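Local atomic coordinates of esterase (Rhizomucor miehei CAU432, PDB entry 4WY8), a protein that catalyses the hydrolysis of carboxylic ester bonds, probably by way of a serine nucleophile as in other alpha/beta hydrolases. Residues R252-T257 with V311-K316; P82-F87 with V109-A114. All blocks are in the same frame, centred on the assembly; numbering follows the deposited sequence.

Overall arrangement
From the N terminus, strand 83-87 comes first; the chain then runs through helix 101-111 and returns to the sheet at Ala114, so interaction 2 closes a short beta-alpha-beta loop whose segments lie 22 residues apart at their closest ends. Interaction 1 opens later and closes a longer loop, from strand 253-258 to the C-terminal helix 301-322, whose segments lie 54 residues apart at their closest ends. The two loops follow one another in series, neither nesting nor crossing. Their centres are about 13 Å apart, and helix 301-322 joins them: Trp313 reaches strand 253-258, while Leu314 CD1 meets Ile84 CD1 at 3.6 Å and Val311 packs on Ala111. Both contacts thereby tie helices to one mixed sheet.

Interaction 1: residues R252-T257 with V311-K316; sequences RALVIT and VAWLQK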
ATOM      1  N   ARG A 252      15.127  -0.799   7.540  1.00  9.80           N
ATOM      2  CA  ARG A 252      14.032  -0.246   6.726  1.00 11.88           C
ATOM      3  C   ARG A 252      12.776  -1.152   6.801  1.00 11.80           C
ATOM      4  O   ARG A 252      12.866  -2.373   6.620  1.00  9.61           O
ATOM      5  CB  ARG A 252      14.527  -0.096   5.280  1.00 11.21           C
ATOM      6  CG  ARG A 252      13.504   0.319   4.246  1.00 13.43           C
ATOM      7  CD  ARG A 252      14.168   0.390   2.838  1.00 14.21           C
ATOM      8  NE  ARG A 252      13.207   0.112   1.766  1.00 10.52           N
ATOM      9  CZ  ARG A 252      12.440   1.038   1.206  1.00 13.71           C
ATOM     10  NH1 ARG A 252      12.534   2.300   1.614  1.00 11.64           N
ATOM     11  NH2 ARG A 252      11.569   0.707   0.250  1.00 13.86           N
ATOM     12  N   ALA A 253      11.626  -0.561   7.115  1.00 10.12           N
ATOM     13  CA  ALA A 253      10.459  -1.346   7.525  1.00 13.13           C
ATOM     14  C   ALA A 253       9.214  -1.071   6.703  1.00 10.45           C
ATOM     15  O   ALA A 253       8.919   0.080   6.367  1.00  8.22           O
ATOM     16  CB  ALA A 253      10.144  -1.077   8.989  1.00  7.33           C
ATOM     17  N   LEU A 254       8.470  -2.139   6.427  1.00 11.04           N
ATOM     18  CA  LEU A 254       7.120  -2.051   5.861  1.00  8.88           C
ATOM     19  C   LEU A 254       6.161  -2.714   6.842  1.00  9.97           C
ATOM     20  O   LEU A 254       6.294  -3.898   7.138  1.00  9.30           O
ATOM     21  CB  LEU A 254       7.055  -2.710   4.476  1.00  9.00           C
ATOM     22  CG  LEU A 254       5.675  -2.896   3.807  1.00 11.49           C
ATOM     23  CD1 LEU A 254       4.979  -1.559   3.565  1.00  5.87           C
ATOM     24  CD2 LEU A 254       5.773  -3.712   2.479  1.00  5.72           C
ATOM     25  N   VAL A 255       5.227  -1.929   7.376  1.00  9.59           N
ATOM     26  CA  VAL A 255       4.278  -2.423   8.361  1.00 10.14           C
ATOM     27  C   VAL A 255       2.889  -2.355   7.747  1.00 10.68           C
ATOM     28  O   VAL A 255       2.409  -1.270   7.369  1.00 10.78           O
ATOM     29  CB  VAL A 255       4.334  -1.602   9.670  1.00 11.59           C
ATOM     30  CG1 VAL A 255       3.398  -2.203  10.754  1.00  9.96           C
ATOM     31  CG2 VAL A 255       5.756  -1.564  10.185  1.00 10.55           C
ATOM     32  N   ILE A 256       2.271  -3.521   7.594  1.00  9.18           N
ATOM     33  CA  ILE A 256       0.956  -3.611   6.960  1.00 10.73           C
ATOM     34  C   ILE A 256      -0.084  -4.049   7.973  1.00  8.95           C
ATOM     35  O   ILE A 256       0.082  -5.085   8.628  1.00 10.80           O
ATOM     36  CB  ILE A 256       0.982  -4.589   5.760  1.00 14.18           C
ATOM     37  CG1 ILE A 256       1.873  -4.033   4.654  1.00  9.67           C
ATOM     38  CG2 ILE A 256      -0.415  -4.783   5.177  1.00  9.98           C
ATOM     39  CD1 ILE A 256       2.320  -5.099   3.693  1.00 12.19           C
ATOM     40  N   THR A 257      -1.153  -3.271   8.116  1.00  8.70           N
ATOM     41  CA  THR A 257      -2.205  -3.642   9.072  1.00 11.79           C
ATOM     42  C   THR A 257      -3.548  -3.835   8.361  1.00 14.99           C
ATOM     43  O   THR A 257      -3.773  -3.311   7.239  1.00 10.49           O
ATOM     44  CB  THR A 257      -2.394  -2.574  10.194  1.00 12.48           C
ATOM     45  OG1 THR A 257      -2.680  -1.291   9.614  1.00 10.86           O
ATOM     46  CG2 THR A 257      -1.141  -2.481  11.081  1.00 11.76           C
ATOM     47  N   VAL A 311       6.230  -6.776  -2.916  1.00  8.09           N
ATOM     48  CA  VAL A 311       7.267  -7.005  -3.898  1.00  5.98           C
ATOM     49  C   VAL A 311       7.819  -5.692  -4.444  1.00 10.91           C
ATOM     50  O   VAL A 311       9.038  -5.553  -4.587  1.00 10.65           O
ATOM     51  CB  VAL A 311       6.742  -7.875  -5.047  1.00  9.22           C
ATOM     52  CG1 VAL A 311       7.764  -7.920  -6.211  1.00  8.67           C
ATOM     53  CG2 VAL A 311       6.445  -9.264  -4.520  1.00  6.99           C
ATOM     54  N   ALA A 312       6.948  -4.719  -4.729  1.00  8.41           N
ATOM     55  CA  ALA A 312       7.435  -3.411  -5.193  1.00 10.14           C
ATOM     56  C   ALA A 312       8.370  -2.763  -4.158  1.00 10.47           C
ATOM     57  O   ALA A 312       9.427  -2.194  -4.490  1.00 17.94           O
ATOM     58  CB  ALA A 312       6.258  -2.484  -5.492  1.00 11.56           C
ATOM     59  N   TRP A 313       7.970  -2.845  -2.902  1.00  8.27           N
ATOM     60  CA  TRP A 313       8.774  -2.291  -1.806  1.00 10.96           C
ATOM     61  C   TRP A 313      10.108  -2.994  -1.615  1.00 10.92           C
ATOM     62  O   TRP A 313      11.114  -2.340  -1.340  1.00  9.97           O
ATOM     63  CB  TRP A 313       7.984  -2.344  -0.515  1.00  7.02           C
ATOM     64  CG  TRP A 313       8.675  -1.767   0.683  1.00  7.17           C
ATOM     65  CD1 TRP A 313       8.598  -0.482   1.143  1.00  8.70           C
ATOM     66  CD2 TRP A 313       9.509  -2.478   1.605  1.00  7.95           C
ATOM     67  NE1 TRP A 313       9.349  -0.348   2.294  1.00 13.66           N
ATOM     68  CE2 TRP A 313       9.925  -1.555   2.591  1.00  9.29           C
ATOM     69  CE3 TRP A 313       9.963  -3.800   1.678  1.00  8.27           C
ATOM     70  CZ2 TRP A 313      10.761  -1.919   3.648  1.00  7.63           C
ATOM     71  CZ3 TRP A 313      10.795  -4.165   2.736  1.00 10.56           C
ATOM     72  CH2 TRP A 313      11.185  -3.221   3.709  1.00  8.22           C
ATOM     73  N   LEU A 314      10.106  -4.326  -1.730  1.00 13.85           N
ATOM     74  CA  LEU A 314      11.335  -5.119  -1.700  1.00  8.64           C
ATOM     75  C   LEU A 314      12.260  -4.730  -2.845  1.00 13.10           C
ATOM     76  O   LEU A 314      13.478  -4.620  -2.667  1.00 12.65           O
ATOM     77  CB  LEU A 314      11.038  -6.620  -1.790  1.00  8.72           C
ATOM     78  CG  LEU A 314      10.480  -7.460  -0.637  1.00 12.52           C
ATOM     79  CD1 LEU A 314      10.103  -8.873  -1.116  1.00  9.50           C
ATOM     80  CD2 LEU A 314      11.527  -7.548   0.450  1.00 10.92           C
ATOM     81  N   GLN A 315      11.680  -4.531  -4.027  1.00 11.55           N
ATOM     82  CA  GLN A 315      12.473  -4.161  -5.186  1.00 13.65           C
ATOM     83  C   GLN A 315      13.123  -2.804  -4.946  1.00 15.05           C
ATOM     84  O   GLN A 315      14.323  -2.627  -5.240  1.00 12.83           O
ATOM     85  CB  GLN A 315      11.629  -4.172  -6.477  1.00 14.67           C
ATOM     86  CG  GLN A 315      11.450  -5.605  -7.044  1.00 15.16           C
ATOM     87  CD  GLN A 315      10.340  -5.730  -8.079  1.00 27.70           C
ATOM     88  OE1 GLN A 315       9.559  -4.795  -8.298  1.00 26.94           O
ATOM     89  NE2 GLN A 315      10.245  -6.910  -8.706  1.00 31.17           N
ATOM     90  N   LYS A 316      12.377  -1.858  -4.370  1.00 13.21           N
ATOM     91  CA  LYS A 316      13.023  -0.584  -4.024  1.00 13.59           C
ATOM     92  C   LYS A 316      14.136  -0.772  -2.951  1.00 18.30           C
ATOM     93  O   LYS A 316      15.233  -0.215  -3.075  1.00 15.96           O
ATOM     94  CB  LYS A 316      11.989   0.448  -3.566  1.00 14.16           C
ATOM     95  CG  LYS A 316      12.596   1.777  -3.098  1.00 17.73           C
ATOM     96  CD  LYS A 316      13.606   2.316  -4.124  1.00 16.46           C
ATOM     97  CE  LYS A 316      12.941   2.573  -5.483  1.00 15.39           C
ATOM     98  NZ  LYS A 316      12.048   3.772  -5.495  1.00 21.10           N
TER
HETATM   99  O   HOH W   1       9.980   1.873   4.128  1.00 12.27           O
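Leu254 and Trp313 face each other where strand 253-258 passes helix 301-322, their CA atoms 7.8 Å apart, the closest CA pair of the two segments. That spacing suits a large flat side chain, and the Trp313 indole fills it. The CB bond of Trp313 points toward the strand, and CG stands anti to the backbone N (chi1 -178°). Leu254 sets its CB over the centre of the six-membered ring in a CH-pi contact, 3.8 Å from the centroid, while its CD2 reaches Trp313 CG and CB. The opposite face carries the Arg252 guanidinium, stacked with the planes only 11° apart; its CZ lies 4.0 Å from the centroid of the five-membered ring, an off-centre cation-pi pair. In this alpha/beta hydrolase the contact joins the C-terminal helix 301-322 to the sheet, at the edge of the contact with the second subunit. Arginine suits the site because its extended chain runs beside the indole and still leaves nitrogens for other partners: NE bonds Thr317, and NH1 pairs with Asp280 and with Glu305 of the second subunit. NH2 adds a weak 3.5 Å bond to Trp313 O. A water accepts from Trp313 NE1 at 2.9 Å, satisfying the indole N-H, and lies 3.1 Å from Ala253 O. Lys316 packs its CG 3.7 Å from Arg252 NH2, whereas its bent chain carries NZ away to Asp308 of the second subunit.

Interaction 2: residues P82-F87 with V109-A114; sequences PPIVFF and VRARAA
Ile84 points its CD1 at the CB of Ala113, 3.7 Å away, with the CB of Ala111 slightly farther at 4.3 Å. This is the return of a right-handed beta-alpha-beta crossover in the alpha/beta hydrolase fold, where helix 101-111 ends and strand 114-118 comes in parallel beside strand 83-87. With CG1 beside the backbone N and anti to the carbonyl carbon (chi1 -59°), and CD1 extended beyond it, Ile84 reaches the two alanine methyls; small residues suit this turn because they let the chain approach the strand closely. Leu314 of the C-terminal helix also packs on Ile84. Arg112 leaves the helix with positive phi and turns the backbone toward the sheet, its side chain leading away. Pro82 brings CG to 4.4 Å from Ala113 CB. Proline has no N-H to offer, but Pro82 still accepts through its carbonyl. Pro83 and Ala114 carry their side chains on the same face of the sheet, where both touch Val153. Ala114 N donates to Pro82 O at 3.0 Å, and Ala114 O accepts from Ile84 N at 2.9 Å with an almost straight N-H...O angle of 176°.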
ATOM      1  N   PRO A  82      18.096 -12.632  -4.141  1.00 13.98           N
ATOM      2  CA  PRO A  82      17.939 -12.065  -2.792  1.00 14.23           C
ATOM      3  C   PRO A  82      17.248 -13.056  -1.852  1.00 16.91           C
ATOM      4  O   PRO A  82      16.344 -13.791  -2.255  1.00 12.56           O
ATOM      5  CB  PRO A  82      17.077 -10.810  -3.004  1.00 10.95           C
ATOM      6  CG  PRO A  82      16.495 -10.927  -4.418  1.00 15.64           C
ATOM      7  CD  PRO A  82      17.444 -11.824  -5.193  1.00 13.50           C
ATOM      8  N   PRO A  83      17.706 -13.108  -0.601  1.00 15.83           N
ATOM      9  CA  PRO A  83      17.066 -14.036   0.323  1.00 12.70           C
ATOM     10  C   PRO A  83      16.018 -13.337   1.172  1.00 14.38           C
ATOM     11  O   PRO A  83      16.229 -12.222   1.655  1.00 14.01           O
ATOM     12  CB  PRO A  83      18.237 -14.542   1.170  1.00 11.80           C
ATOM     13  CG  PRO A  83      19.177 -13.364   1.226  1.00 17.26           C
ATOM     14  CD  PRO A  83      18.953 -12.545  -0.050  1.00 15.68           C
ATOM     15  N   ILE A  84      14.860 -13.969   1.279  1.00 11.83           N
ATOM     16  CA  ILE A  84      13.817 -13.524   2.171  1.00  9.74           C
ATOM     17  C   ILE A  84      13.647 -14.579   3.239  1.00 13.23           C
ATOM     18  O   ILE A  84      13.176 -15.676   2.954  1.00 12.00           O
ATOM     19  CB  ILE A  84      12.486 -13.335   1.427  1.00  8.83           C
ATOM     20  CG1 ILE A  84      12.632 -12.306   0.311  1.00  8.75           C
ATOM     21  CG2 ILE A  84      11.348 -12.938   2.386  1.00  8.87           C
ATOM     22  CD1 ILE A  84      11.371 -12.176  -0.544  1.00  6.67           C
ATOM     23  N   VAL A  85      14.009 -14.251   4.470  1.00 13.28           N
ATOM     24  CA  VAL A  85      13.814 -15.171   5.562  1.00 13.02           C
ATOM     25  C   VAL A  85      12.433 -14.926   6.152  1.00 13.94           C
ATOM     26  O   VAL A  85      12.127 -13.836   6.639  1.00 12.61           O
ATOM     27  CB  VAL A  85      14.894 -15.009   6.641  1.00 14.66           C
ATOM     28  CG1 VAL A  85      14.757 -16.117   7.653  1.00 13.71           C
ATOM     29  CG2 VAL A  85      16.284 -15.061   6.001  1.00 12.80           C
ATOM     30  N   PHE A  86      11.606 -15.962   6.114  1.00 12.11           N
ATOM     31  CA  PHE A  86      10.182 -15.818   6.381  1.00 12.28           C
ATOM     32  C   PHE A  86       9.796 -16.535   7.659  1.00  9.33           C
ATOM     33  O   PHE A  86      10.138 -17.701   7.841  1.00 11.43           O
ATOM     34  CB  PHE A  86       9.368 -16.358   5.187  1.00 10.88           C
ATOM     35  CG  PHE A  86       7.913 -16.024   5.247  1.00 10.51           C
ATOM     36  CD1 PHE A  86       7.028 -16.846   5.949  1.00 10.99           C
ATOM     37  CD2 PHE A  86       7.415 -14.912   4.594  1.00 10.78           C
ATOM     38  CE1 PHE A  86       5.677 -16.549   6.016  1.00 10.44           C
ATOM     39  CE2 PHE A  86       6.045 -14.603   4.664  1.00 13.99           C
ATOM     40  CZ  PHE A  86       5.181 -15.438   5.374  1.00 10.52           C
ATOM     41  N   PHE A  87       9.067 -15.837   8.524  1.00  9.55           N
ATOM     42  CA  PHE A  87       8.535 -16.400   9.769  1.00 10.29           C
ATOM     43  C   PHE A  87       7.001 -16.400   9.753  1.00 12.52           C
ATOM     44  O   PHE A  87       6.333 -15.337   9.638  1.00 13.24           O
ATOM     45  CB  PHE A  87       9.058 -15.633  10.988  1.00 13.07           C
ATOM     46  CG  PHE A  87      10.534 -15.338  10.922  1.00 17.01           C
ATOM     47  CD1 PHE A  87      11.457 -16.363  10.757  1.00 19.54           C
ATOM     48  CD2 PHE A  87      10.999 -14.035  11.008  1.00 15.47           C
ATOM     49  CE1 PHE A  87      12.833 -16.087  10.667  1.00 16.72           C
ATOM     50  CE2 PHE A  87      12.361 -13.757  10.940  1.00 21.07           C
ATOM     51  CZ  PHE A  87      13.280 -14.787  10.764  1.00 13.15           C
ATOM     52  N   VAL A 109       7.739 -16.528  -6.501  1.00  8.82           N
ATOM     53  CA  VAL A 109       7.833 -16.255  -7.945  1.00 10.42           C
ATOM     54  C   VAL A 109       7.598 -14.794  -8.302  1.00 11.55           C
ATOM     55  O   VAL A 109       8.116 -14.304  -9.320  1.00 12.96           O
ATOM     56  CB  VAL A 109       6.848 -17.112  -8.772  1.00 14.58           C
ATOM     57  CG1 VAL A 109       7.106 -18.607  -8.504  1.00  9.61           C
ATOM     58  CG2 VAL A 109       5.411 -16.759  -8.413  1.00 11.27           C
ATOM     59  N   ARG A 110       6.857 -14.065  -7.475  1.00 12.06           N
ATOM     60  CA  ARG A 110       6.632 -12.656  -7.790  1.00 14.66           C
ATOM     61  C   ARG A 110       7.884 -11.833  -7.492  1.00 11.48           C
ATOM     62  O   ARG A 110       8.220 -10.941  -8.237  1.00 14.58           O
ATOM     63  CB  ARG A 110       5.436 -12.102  -7.026  1.00 14.29           C
ATOM     64  CG  ARG A 110       4.100 -12.689  -7.484  1.00 13.20           C
ATOM     65  CD  ARG A 110       2.948 -12.026  -6.744  1.00 11.70           C
ATOM     66  NE  ARG A 110       1.727 -12.831  -6.759  1.00 13.34           N
ATOM     67  CZ  ARG A 110       0.500 -12.337  -6.599  1.00 16.89           C
ATOM     68  NH1 ARG A 110       0.325 -11.027  -6.426  1.00 13.79           N
ATOM     69  NH2 ARG A 110      -0.550 -13.156  -6.593  1.00 12.64           N
ATOM     70  N   ALA A 111       8.577 -12.142  -6.406  1.00 13.62           N
ATOM     71  CA  ALA A 111       9.768 -11.381  -6.042  1.00 14.17           C
ATOM     72  C   ALA A 111      11.003 -11.925  -6.748  1.00 13.77           C
ATOM     73  O   ALA A 111      12.035 -11.261  -6.790  1.00 12.13           O
ATOM     74  CB  ALA A 111       9.978 -11.403  -4.522  1.00  8.46           C
ATOM     75  N   ARG A 112      10.881 -13.123  -7.319  1.00 13.75           N
ATOM     76  CA  ARG A 112      12.028 -13.837  -7.890  1.00 15.10           C
ATOM     77  C   ARG A 112      13.136 -13.910  -6.851  1.00 13.60           C
ATOM     78  O   ARG A 112      14.252 -13.449  -7.074  1.00 16.10           O
ATOM     79  CB  ARG A 112      12.519 -13.169  -9.189  1.00 13.78           C
ATOM     80  CG  ARG A 112      11.547 -13.366 -10.344  1.00 22.47           C
ATOM     81  CD  ARG A 112      12.127 -12.962 -11.707  1.00 29.46           C
ATOM     82  NE  ARG A 112      13.284 -13.775 -12.069  1.00 32.08           N
ATOM     83  CZ  ARG A 112      13.193 -14.984 -12.615  1.00 29.95           C
ATOM     84  NH1 ARG A 112      12.000 -15.516 -12.857  1.00 27.22           N
ATOM     85  NH2 ARG A 112      14.289 -15.660 -12.909  1.00 29.49           N
ATOM     86  N   ALA A 113      12.792 -14.468  -5.700  1.00 14.02           N
ATOM     87  CA  ALA A 113      13.685 -14.500  -4.558  1.00 10.03           C
ATOM     88  C   ALA A 113      13.776 -15.913  -4.054  1.00 14.68           C
ATOM     89  O   ALA A 113      12.958 -16.760  -4.438  1.00 14.06           O
ATOM     90  CB  ALA A 113      13.174 -13.580  -3.462  1.00 10.22           C
ATOM     91  N   ALA A 114      14.781 -16.188  -3.227  1.00 13.13           N
ATOM     92  CA  ALA A 114      14.794 -17.417  -2.449  1.00 14.63           C
ATOM     93  C   ALA A 114      14.078 -17.138  -1.144  1.00 13.61           C
ATOM     94  O   ALA A 114      14.533 -16.312  -0.342  1.00 12.79           O
ATOM     95  CB  ALA A 114      16.224 -17.909  -2.181  1.00 11.72           C
TER